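Local coordinates for protein glycoside hydrolase, GH17 family (Formosa sp. Hel1_33_131, PDB 6FCG) that probably acts as an endo-laminarinase, hydrolysing internal beta-1,3-glucosidic bonds of the algal storage glucan laminarin on a TIM-barrel scaffold, at residues Val240-Met245 with Gly304-Ala309; Tyr49-Tyr54 with Ser346-Glu351; Gly167-Val172 with Ser209-Ala214; His246-Asn251 with Gly314-Lys319. One frame throughout, in Å; residues are numbered along the deposited sequence.

How the contacts relate
Contact 1 is the hub: it touches each of the other three, which do not touch one another. Contacts 1, 2 and 3 follow one parallel barrel sheet. Contact 3 adjoins contact 1 through strand 206-212, neighbour of 238-241, centres about 12 Å apart, and supplies Ser210 and Glu169 to the ring of His241. Contact 2 lies on the other flank, about 11 Å between centres, where Phe350 packs on Tyr243 and its N meets Thr306 O. Contact 4 continues helix 244-250 outward, its centre about 14 Å from that of contact 1. Glu305 (contact 1) and Glu169 (contact 3) appear to occupy the positions of the clan GH-A catalytic carboxylates, and so probably frame the active site.

Contact 1: residues Val240-Met245 with Gly304-Ala309; sequences VHTYPM and GETGWA
With CG anti to its carbonyl carbon (chi1 -53°), His241 lays its ring against CB of Glu305, and Glu305, extended beyond CG (chi2 -176°), carries its carboxylate on to Tyr243; the His241 and Glu305 side chains cross obliquely on one face of the barrel sheet. CB of Glu305 sits over the centre of the imidazole, 3.4 Å from the centroid of the His241 ring, in a CH-pi contact. Tyr243 OH donates to Glu305 OE1 over 2.7 Å, on the anti lone pair; ring and carboxylate planes stand nearly perpendicular. Beneath them the strands pair in parallel, Thr242 N bonding to Glu305 O at 3.2 Å, almost along the C=O axis. Thr306, with OG1 anti to its backbone N, donates from OG1 to Thr242 O at 2.6 Å. Farther out, CG of Met245 lies over one face of the Trp308 indole, 3.9 Å from the centroid of its five-membered ring. A water joins the backbones there, accepting from Met245 N and donating to Gly307 O. Glu305 OE2 is taken by Arg87 in a salt bridge and by Tyr89, while the His241 nitrogens bond to Ser210 and Glu169. Glu305 lies late in strand 301-305, the seventh of the barrel, where clan GH-A glycosidases carry their nucleophile; Arg87 and the two tyrosine hydroxyls would probably hold such a carboxylate ionised and fix its rotation.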
# COMPACT_ATOMS: atom_id res chain seq x y z
N VAL A 240 -22.80 -19.42 26.62
CA VAL A 240 -22.77 -18.51 25.50
C VAL A 240 -21.43 -17.82 25.42
O VAL A 240 -20.94 -17.29 26.43
CB VAL A 240 -23.87 -17.45 25.65
CG1 VAL A 240 -23.73 -16.35 24.62
CG2 VAL A 240 -25.22 -18.11 25.54
N HIS A 241 -20.87 -17.77 24.21
CA HIS A 241 -19.62 -17.01 23.97
C HIS A 241 -19.88 -15.70 23.23
O HIS A 241 -20.64 -15.69 22.27
CB HIS A 241 -18.61 -17.82 23.14
CG HIS A 241 -18.31 -19.18 23.69
ND1 HIS A 241 -17.34 -19.99 23.12
CD2 HIS A 241 -18.81 -19.88 24.74
CE1 HIS A 241 -17.26 -21.12 23.80
NE2 HIS A 241 -18.15 -21.08 24.78
N THR A 242 -19.15 -14.65 23.63
CA THR A 242 -19.18 -13.37 22.93
C THR A 242 -17.81 -12.72 22.98
O THR A 242 -17.19 -12.70 24.04
CB THR A 242 -20.24 -12.43 23.51
OG1 THR A 242 -20.12 -11.14 22.91
CG2 THR A 242 -20.10 -12.29 25.02
N TYR A 243 -17.34 -12.19 21.85
CA TYR A 243 -15.97 -11.69 21.71
C TYR A 243 -15.84 -10.33 21.03
O TYR A 243 -15.45 -10.23 19.88
CB TYR A 243 -15.10 -12.73 20.99
CG TYR A 243 -14.41 -13.73 21.92
CD1 TYR A 243 -13.24 -13.37 22.58
CD2 TYR A 243 -14.93 -15.01 22.12
CE1 TYR A 243 -12.61 -14.26 23.43
CE2 TYR A 243 -14.32 -15.92 22.97
CZ TYR A 243 -13.16 -15.54 23.62
OH TYR A 243 -12.50 -16.40 24.45
N PRO A 244 -16.17 -9.26 21.77
CA PRO A 244 -15.95 -7.91 21.25
C PRO A 244 -14.52 -7.69 20.73
O PRO A 244 -14.37 -7.04 19.69
CB PRO A 244 -16.25 -6.99 22.46
CG PRO A 244 -16.95 -7.82 23.46
CD PRO A 244 -17.00 -9.25 23.00
N MET A 245 -13.49 -8.19 21.44
CA MET A 245 -12.10 -7.96 21.02
C MET A 245 -11.91 -8.33 19.57
O MET A 245 -11.38 -7.57 18.79
CB MET A 245 -11.11 -8.73 21.87
CG MET A 245 -9.67 -8.29 21.66
SD MET A 245 -8.50 -9.65 21.48
CE MET A 245 -9.02 -10.44 19.97
N GLY A 304 -19.94 -18.66 28.86
CA GLY A 304 -18.94 -19.71 28.79
C GLY A 304 -17.57 -19.27 28.30
O GLY A 304 -16.58 -19.99 28.51
N GLU A 305 -17.50 -18.15 27.57
CA GLU A 305 -16.23 -17.69 27.07
C GLU A 305 -16.31 -16.23 26.62
O GLU A 305 -17.16 -15.87 25.83
CB GLU A 305 -15.70 -18.60 25.94
CG GLU A 305 -14.17 -18.74 25.91
CD GLU A 305 -13.66 -19.56 24.73
OE1 GLU A 305 -13.03 -18.97 23.80
OE2 GLU A 305 -13.89 -20.80 24.69
N THR A 306 -15.42 -15.42 27.16
CA THR A 306 -15.10 -14.12 26.59
C THR A 306 -13.72 -13.71 27.12
O THR A 306 -13.30 -14.17 28.17
CB THR A 306 -16.15 -13.05 26.90
OG1 THR A 306 -15.87 -11.88 26.12
CG2 THR A 306 -16.14 -12.66 28.39
N GLY A 307 -13.04 -12.83 26.40
CA GLY A 307 -11.69 -12.44 26.76
C GLY A 307 -11.13 -11.34 25.87
O GLY A 307 -11.68 -11.03 24.83
N TRP A 308 -10.03 -10.75 26.32
CA TRP A 308 -9.40 -9.63 25.63
C TRP A 308 -7.87 -9.74 25.78
O TRP A 308 -7.34 -9.54 26.86
CB TRP A 308 -9.92 -8.33 26.26
CG TRP A 308 -9.68 -7.12 25.48
CD1 TRP A 308 -8.48 -6.48 25.31
CD2 TRP A 308 -10.64 -6.37 24.76
NE1 TRP A 308 -8.65 -5.37 24.53
CE2 TRP A 308 -9.96 -5.29 24.16
CE3 TRP A 308 -12.01 -6.51 24.55
CZ2 TRP A 308 -10.61 -4.34 23.38
CZ3 TRP A 308 -12.66 -5.58 23.77
CH2 TRP A 308 -11.96 -4.50 23.20
N ALA A 309 -7.18 -10.06 24.70
CA ALA A 309 -5.76 -10.35 24.76
C ALA A 309 -4.91 -9.14 25.05
O ALA A 309 -5.27 -8.00 24.71
CB ALA A 309 -5.33 -11.03 23.49
O HOH W 1 -13.85 -9.56 23.95

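Contact 2: residues Tyr49-Tyr54 with Ser346-Glu351; sequences YLAISY and SCFYFE
Strand 50-53 and the irregular segment 346-351 run in roughly the same direction, 35° apart, with Phe348, the centre of an inverse gamma turn, having its CA 3.8 Å from Ile52 CA. In the TIM barrel this is the closure: 346-351 occupies the place of the eighth strand, bonded by Ser346 to Ile303 on one flank and facing the first strand on the other. Regular pairing is sparse. Ser53 N donates to Tyr349 O at 2.8 Å, from above the carbonyl plane, and a water bridges the two segments upstream by accepting from both Ala51 N and Cys347 N. The carbonyl oxygens of Ala51 and Cys347 face each other as two acceptors, and Arg337 reaches both, its bond to Cys347 O being weak. Ala51 points its CB at the other segment, squarely over the centre of the Phe348 ring, 3.6 Å from the ring centroid, a CH-pi contact. Phe348 lies there because its CG is anti to the carbonyl carbon (chi1 -70°). Ser53 turns OG beside its own backbone N and bonds with it to Phe348 O at 2.9 Å, while its CB rests 3.5 Å from Phe350 CD1. Beyond, the peptide between Phe350 and Glu351 is cis, and Glu351 CB folds back 3.5 Å above the plane of the Phe350 ring.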
# COMPACT_ATOMS: atom_id res chain seq x y z
N TYR A 49 -18.60 -17.95 43.82
CA TYR A 49 -17.90 -18.97 43.00
C TYR A 49 -17.50 -18.43 41.59
O TYR A 49 -18.09 -18.82 40.56
CB TYR A 49 -18.78 -20.22 42.86
CG TYR A 49 -19.28 -20.80 44.16
CD1 TYR A 49 -20.46 -20.36 44.75
CD2 TYR A 49 -18.55 -21.82 44.81
CE1 TYR A 49 -20.91 -20.91 45.94
CE2 TYR A 49 -18.99 -22.37 46.00
CZ TYR A 49 -20.16 -21.91 46.56
OH TYR A 49 -20.59 -22.47 47.73
N LEU A 50 -16.51 -17.54 41.57
CA LEU A 50 -16.02 -16.94 40.31
C LEU A 50 -15.46 -18.02 39.40
O LEU A 50 -14.77 -18.94 39.86
CB LEU A 50 -14.92 -15.91 40.55
CG LEU A 50 -15.34 -14.58 41.19
CD1 LEU A 50 -14.12 -13.68 41.39
CD2 LEU A 50 -16.42 -13.84 40.41
N ALA A 51 -15.81 -17.91 38.11
CA ALA A 51 -15.43 -18.88 37.09
C ALA A 51 -14.30 -18.36 36.22
O ALA A 51 -14.09 -17.14 36.14
CB ALA A 51 -16.63 -19.21 36.23
N ILE A 52 -13.60 -19.29 35.57
CA ILE A 52 -12.53 -19.00 34.63
C ILE A 52 -12.40 -20.13 33.62
O ILE A 52 -12.62 -21.29 33.96
CB ILE A 52 -11.19 -18.77 35.39
CG1 ILE A 52 -10.17 -18.03 34.55
CG2 ILE A 52 -10.56 -20.07 35.87
CD1 ILE A 52 -9.51 -16.88 35.28
N SER A 53 -11.98 -19.81 32.40
CA SER A 53 -11.49 -20.83 31.47
C SER A 53 -10.01 -21.16 31.79
O SER A 53 -9.20 -20.24 32.04
CB SER A 53 -11.65 -20.37 30.02
OG SER A 53 -13.02 -20.34 29.67
N TYR A 54 -9.66 -22.45 31.79
CA TYR A 54 -8.31 -22.87 32.22
C TYR A 54 -7.63 -23.91 31.35
O TYR A 54 -8.21 -24.91 30.93
CB TYR A 54 -8.32 -23.36 33.68
CG TYR A 54 -6.99 -23.94 34.12
CD1 TYR A 54 -5.96 -23.13 34.51
CD2 TYR A 54 -6.75 -25.31 34.08
CE1 TYR A 54 -4.72 -23.65 34.89
CE2 TYR A 54 -5.53 -25.85 34.45
CZ TYR A 54 -4.52 -25.01 34.84
OH TYR A 54 -3.32 -25.56 35.23
N SER A 346 -22.45 -16.68 35.80
CA SER A 346 -21.07 -17.07 35.74
C SER A 346 -20.41 -16.56 34.45
O SER A 346 -21.05 -16.42 33.39
CB SER A 346 -20.95 -18.60 35.87
OG SER A 346 -21.19 -19.02 37.21
N CYS A 347 -19.14 -16.25 34.55
CA CYS A 347 -18.34 -15.95 33.41
C CYS A 347 -17.04 -16.74 33.49
O CYS A 347 -16.18 -16.42 34.30
CB CYS A 347 -18.02 -14.46 33.32
SG CYS A 347 -17.01 -14.11 31.86
N PHE A 348 -16.89 -17.73 32.60
CA PHE A 348 -15.67 -18.52 32.51
C PHE A 348 -14.71 -17.72 31.67
O PHE A 348 -14.50 -18.01 30.50
CB PHE A 348 -15.97 -19.89 31.92
CG PHE A 348 -16.79 -20.79 32.83
CD1 PHE A 348 -18.17 -20.65 32.93
CD2 PHE A 348 -16.17 -21.76 33.61
CE1 PHE A 348 -18.89 -21.46 33.78
CE2 PHE A 348 -16.89 -22.57 34.44
CZ PHE A 348 -18.26 -22.43 34.53
N TYR A 349 -14.08 -16.71 32.27
CA TYR A 349 -13.37 -15.71 31.53
C TYR A 349 -12.15 -16.37 30.86
O TYR A 349 -11.48 -17.24 31.46
CB TYR A 349 -12.97 -14.53 32.45
CG TYR A 349 -12.19 -13.46 31.70
CD1 TYR A 349 -12.84 -12.45 31.06
CD2 TYR A 349 -10.81 -13.48 31.65
CE1 TYR A 349 -12.15 -11.50 30.36
CE2 TYR A 349 -10.11 -12.54 30.95
CZ TYR A 349 -10.80 -11.54 30.32
OH TYR A 349 -10.12 -10.56 29.63
N PHE A 350 -11.84 -15.95 29.64
CA PHE A 350 -10.72 -16.50 28.90
C PHE A 350 -9.49 -15.57 28.96
O PHE A 350 -9.52 -14.46 28.37
CB PHE A 350 -11.10 -16.76 27.45
CG PHE A 350 -10.22 -17.77 26.81
CD1 PHE A 350 -10.49 -19.11 26.96
CD2 PHE A 350 -9.06 -17.39 26.16
CE1 PHE A 350 -9.65 -20.08 26.45
CE2 PHE A 350 -8.21 -18.36 25.64
CZ PHE A 350 -8.51 -19.71 25.79
N GLU A 351 -8.41 -15.94 29.66
CA GLU A 351 -8.20 -17.24 30.34
C GLU A 351 -7.29 -17.02 31.56
O GLU A 351 -6.81 -15.91 31.80
CB GLU A 351 -7.69 -18.34 29.37
CG GLU A 351 -6.22 -18.30 29.00
CD GLU A 351 -5.70 -19.43 28.14
OE1 GLU A 351 -5.67 -20.61 28.54
OE2 GLU A 351 -5.24 -19.05 27.05
O HOH W 2 -18.23 -16.08 37.59

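Contact 3: residues Gly167-Val172 with Ser209-Ala214; sequences GNEAMV and SSDNFA
Asp211 turns its carboxylate across the start of the loop after strand 161-168, its two oxygens facing different parts of the backbone. OD2 accepts from Met171 N at 2.9 Å on its syn lone pair. OD1 uses its anti lone pair for Asn212 N, 2.7 Å away in its own segment, and is also bonded by Ser215. The Met171 side chain crosses the aspartate obliquely: it is bent at chi3 (-68°), so that CE doubles back to 3.4 Å from Asp211 OD2. Water 4 accepts from Ala170 N and lies within hydrogen-bonding distance of Asp211 OD2, Ser209 OG and Ser210 O, of which it can serve two at a time. The segments end the neighbouring parallel strands of a beta-alpha-beta unit in the TIM barrel, crossing over through helix 182-197. Glu169 N closes the ladder, bonding to Ser210 O at 2.8 Å, nearly straight and in the carbonyl plane. Glu169 itself has left-handed backbone angles, and its extended side chain carries OE2 to His241 ND1, which bonds to it. A glutamate following an asparagine at the end of the fourth strand, here 161-168, is the usual acid/base of clan GH-A, a role consistent with Glu169. A water links Glu169 OE2 with Asn212 ND2. Val172 CG2, anti to its backbone N, packs 3.7 Å from Asn212 CB, while Asn212 OD1 caps the following helix by accepting from Ala214 N at 2.9 Å.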
# COMPACT_ATOMS: atom_id res chain seq x y z
N GLY A 167 -19.49 -30.17 23.37
CA GLY A 167 -18.96 -29.32 22.31
C GLY A 167 -18.45 -27.95 22.74
O GLY A 167 -18.86 -27.40 23.77
N ASN A 168 -17.51 -27.44 21.96
CA ASN A 168 -17.02 -26.10 22.14
C ASN A 168 -16.97 -25.37 20.81
O ASN A 168 -16.05 -25.58 19.98
CB ASN A 168 -15.61 -26.09 22.76
CG ASN A 168 -15.05 -24.67 22.85
OD1 ASN A 168 -15.54 -23.87 23.61
ND2 ASN A 168 -14.06 -24.36 22.06
N GLU A 169 -17.95 -24.49 20.63
CA GLU A 169 -18.12 -23.76 19.38
C GLU A 169 -18.32 -24.75 18.23
O GLU A 169 -17.96 -24.48 17.08
CB GLU A 169 -16.97 -22.76 19.12
CG GLU A 169 -17.07 -21.53 20.01
CD GLU A 169 -15.90 -20.56 19.89
OE1 GLU A 169 -15.16 -20.70 18.91
OE2 GLU A 169 -15.71 -19.67 20.76
N ALA A 170 -18.93 -25.87 18.55
CA ALA A 170 -19.04 -26.93 17.59
C ALA A 170 -20.15 -26.73 16.56
O ALA A 170 -20.17 -27.47 15.60
CB ALA A 170 -19.19 -28.27 18.32
N MET A 171 -21.05 -25.79 16.79
CA MET A 171 -22.16 -25.50 15.87
C MET A 171 -21.97 -24.23 15.06
O MET A 171 -22.66 -24.01 14.07
CB MET A 171 -23.49 -25.35 16.64
CG MET A 171 -23.95 -26.63 17.30
SD MET A 171 -25.50 -26.48 18.23
CE MET A 171 -24.94 -25.43 19.56
N VAL A 172 -21.01 -23.40 15.43
CA VAL A 172 -20.83 -22.13 14.72
C VAL A 172 -20.29 -22.38 13.30
O VAL A 172 -19.31 -23.11 13.11
CB VAL A 172 -19.93 -21.16 15.53
CG1 VAL A 172 -18.43 -21.45 15.37
CG2 VAL A 172 -20.22 -19.72 15.16
N SER A 209 -24.09 -27.05 26.17
CA SER A 209 -23.12 -26.96 25.08
C SER A 209 -22.56 -25.57 25.14
O SER A 209 -23.28 -24.63 25.41
CB SER A 209 -23.78 -27.20 23.74
OG SER A 209 -22.81 -27.26 22.70
N SER A 210 -21.26 -25.42 24.92
CA SER A 210 -20.65 -24.10 25.00
C SER A 210 -20.40 -23.62 23.58
O SER A 210 -19.68 -24.26 22.81
CB SER A 210 -19.39 -24.14 25.86
OG SER A 210 -19.21 -22.90 26.54
N ASP A 211 -21.02 -22.51 23.23
CA ASP A 211 -21.00 -22.07 21.84
C ASP A 211 -21.19 -20.56 21.70
O ASP A 211 -21.61 -19.86 22.63
CB ASP A 211 -22.06 -22.85 21.03
CG ASP A 211 -21.60 -23.16 19.58
OD1 ASP A 211 -21.11 -22.23 18.90
OD2 ASP A 211 -21.73 -24.34 19.16
N ASN A 212 -20.86 -20.08 20.51
CA ASN A 212 -21.06 -18.69 20.11
C ASN A 212 -22.51 -18.26 20.20
O ASN A 212 -23.42 -19.04 19.93
CB ASN A 212 -20.61 -18.53 18.66
CG ASN A 212 -20.61 -17.10 18.20
OD1 ASN A 212 -21.55 -16.64 17.52
ND2 ASN A 212 -19.53 -16.38 18.51
N PHE A 213 -22.72 -17.01 20.54
CA PHE A 213 -24.05 -16.46 20.66
C PHE A 213 -24.93 -16.75 19.45
O PHE A 213 -26.13 -16.95 19.61
CB PHE A 213 -23.98 -14.93 20.91
CG PHE A 213 -23.68 -14.14 19.69
CD1 PHE A 213 -22.40 -14.04 19.21
CD2 PHE A 213 -24.71 -13.49 19.01
CE1 PHE A 213 -22.13 -13.29 18.07
CE2 PHE A 213 -24.45 -12.75 17.87
CZ PHE A 213 -23.16 -12.64 17.41
N ALA A 214 -24.36 -16.70 18.26
CA ALA A 214 -25.12 -16.94 17.04
C ALA A 214 -25.61 -18.38 16.94
O ALA A 214 -26.70 -18.64 16.46
CB ALA A 214 -24.27 -16.56 15.81
O HOH W 3 -16.81 -17.40 19.88
O HOH W 4 -20.59 -26.40 20.84

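Contact 4: residues His246-Asn251 with Gly314-Lys319; sequences HDTHYN and GYYGAK
His249 extends CG anti to its backbone N (chi1 -179°), whereas Tyr315 keeps CG beside its own N (chi1 -61°), and these two torsions lay the rings face to face. They form an offset stack, the centroids of the His249 and Tyr315 rings 3.9 Å apart and their planes nearly parallel. Tyr315 CB also lies over the imidazole, sharing the same face in a CH-pi contact. Tyr316, next in the type I turn from Gly314 to Gly317, likewise has CG anti to the carbonyl carbon and swings its ring alongside helix 244-250. The edge of His246 points at the face of Tyr316 in an offset edge-to-face pair, with planes at 83° and centroids of the two rings 5.1 Å apart. His246 CD2 comes to 3.1 Å from Tyr316 OH, which lies at the edge of the imidazole. Tyr250 CE2 meets the same hydroxyl at 3.3 Å, again in the plane of its ring. The imidazole of His249 turns its edge, at ND1, to the face of the Tyr250 ring, and Tyr250 OH reaches Tyr315 CE2 at 3.6 Å. No hydrogen bond crosses between the segments, so aromatic surface carries the contact, with Tyr316 buried and Tyr250 and Tyr315 exposed. The arrangement is that of two beta-alpha loops of a TIM barrel, those following strands 238-241 and 301-305, packed at the C-terminal end of the sheet, which holds the active site in this fold.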
# COMPACT_ATOMS: atom_id res chain seq x y z
N HIS A 246 -12.38 -9.51 19.20
CA HIS A 246 -12.30 -9.94 17.81
C HIS A 246 -13.09 -9.05 16.88
O HIS A 246 -12.65 -8.80 15.77
CB HIS A 246 -12.75 -11.40 17.68
CG HIS A 246 -11.75 -12.36 18.23
ND1 HIS A 246 -11.96 -13.11 19.36
CD2 HIS A 246 -10.49 -12.64 17.82
CE1 HIS A 246 -10.90 -13.85 19.61
NE2 HIS A 246 -9.99 -13.58 18.69
N ASP A 247 -14.26 -8.61 17.31
CA ASP A 247 -15.08 -7.76 16.49
C ASP A 247 -14.53 -6.35 16.32
O ASP A 247 -14.87 -5.70 15.34
CB ASP A 247 -16.55 -7.78 16.97
CG ASP A 247 -17.26 -9.09 16.61
OD1 ASP A 247 -16.76 -9.85 15.76
OD2 ASP A 247 -18.36 -9.36 17.15
N THR A 248 -13.59 -5.91 17.15
CA THR A 248 -12.85 -4.66 16.83
C THR A 248 -12.18 -4.68 15.43
O THR A 248 -11.86 -3.62 14.87
CB THR A 248 -11.75 -4.29 17.82
OG1 THR A 248 -10.70 -5.27 17.81
CG2 THR A 248 -12.31 -4.12 19.19
N HIS A 249 -11.97 -5.89 14.88
CA HIS A 249 -11.61 -6.04 13.47
C HIS A 249 -12.77 -6.49 12.56
O HIS A 249 -13.01 -5.87 11.54
CB HIS A 249 -10.49 -7.02 13.36
CG HIS A 249 -10.03 -7.23 11.96
ND1 HIS A 249 -10.44 -8.30 11.20
CD2 HIS A 249 -9.19 -6.51 11.19
CE1 HIS A 249 -9.87 -8.23 10.01
NE2 HIS A 249 -9.10 -7.16 9.98
N TYR A 250 -13.44 -7.59 12.91
CA TYR A 250 -14.45 -8.22 12.04
C TYR A 250 -15.81 -7.51 11.98
O TYR A 250 -16.57 -7.76 11.06
CB TYR A 250 -14.69 -9.70 12.41
CG TYR A 250 -13.57 -10.57 12.02
CD1 TYR A 250 -13.46 -11.06 10.73
CD2 TYR A 250 -12.55 -10.86 12.93
CE1 TYR A 250 -12.37 -11.84 10.35
CE2 TYR A 250 -11.47 -11.65 12.56
CZ TYR A 250 -11.37 -12.12 11.28
OH TYR A 250 -10.31 -12.90 10.94
N ASN A 251 -16.11 -6.67 12.95
CA ASN A 251 -17.31 -5.87 12.91
C ASN A 251 -17.13 -4.62 13.77
O ASN A 251 -17.69 -4.50 14.86
CB ASN A 251 -18.54 -6.68 13.32
CG ASN A 251 -19.83 -5.85 13.26
OD1 ASN A 251 -19.95 -4.89 12.46
ND2 ASN A 251 -20.78 -6.18 14.14
N GLY A 314 -1.05 -9.13 14.79
CA GLY A 314 -1.91 -9.16 13.60
C GLY A 314 -2.95 -8.06 13.69
O GLY A 314 -2.62 -6.88 13.95
N TYR A 315 -4.20 -8.47 13.55
CA TYR A 315 -5.31 -7.55 13.41
C TYR A 315 -5.70 -6.72 14.62
O TYR A 315 -6.31 -5.66 14.44
CB TYR A 315 -6.58 -8.28 13.03
CG TYR A 315 -6.56 -9.04 11.74
CD1 TYR A 315 -5.96 -8.51 10.59
CD2 TYR A 315 -7.20 -10.29 11.64
CE1 TYR A 315 -5.97 -9.24 9.39
CE2 TYR A 315 -7.22 -11.03 10.45
CZ TYR A 315 -6.61 -10.50 9.34
OH TYR A 315 -6.64 -11.20 8.19
N TYR A 316 -5.38 -7.17 15.82
CA TYR A 316 -5.93 -6.57 17.03
C TYR A 316 -4.97 -5.65 17.82
O TYR A 316 -5.39 -5.04 18.82
CB TYR A 316 -6.43 -7.68 17.94
CG TYR A 316 -7.22 -8.73 17.20
CD1 TYR A 316 -8.50 -8.44 16.71
CD2 TYR A 316 -6.68 -9.99 16.97
CE1 TYR A 316 -9.23 -9.40 16.02
CE2 TYR A 316 -7.40 -10.95 16.30
CZ TYR A 316 -8.66 -10.65 15.81
OH TYR A 316 -9.36 -11.63 15.14
N GLY A 317 -3.70 -5.53 17.39
CA GLY A 317 -2.71 -4.67 18.06
C GLY A 317 -2.32 -3.41 17.30
O GLY A 317 -3.14 -2.78 16.63
N ALA A 318 -1.05 -3.03 17.41
CA ALA A 318 -0.52 -1.83 16.74
C ALA A 318 -0.70 -1.82 15.21
O ALA A 318 -0.86 -0.78 14.63
CB ALA A 318 0.97 -1.65 17.09
N LYS A 319 -0.68 -2.99 14.57
CA LYS A 319 -0.82 -3.08 13.11
C LYS A 319 -2.26 -3.20 12.65
O LYS A 319 -2.51 -3.44 11.47
CB LYS A 319 -0.01 -4.27 12.56
CG LYS A 319 1.47 -4.36 13.02
CD LYS A 319 2.40 -4.59 11.84
CE LYS A 319 2.65 -6.06 11.54
NZ LYS A 319 3.88 -6.22 10.71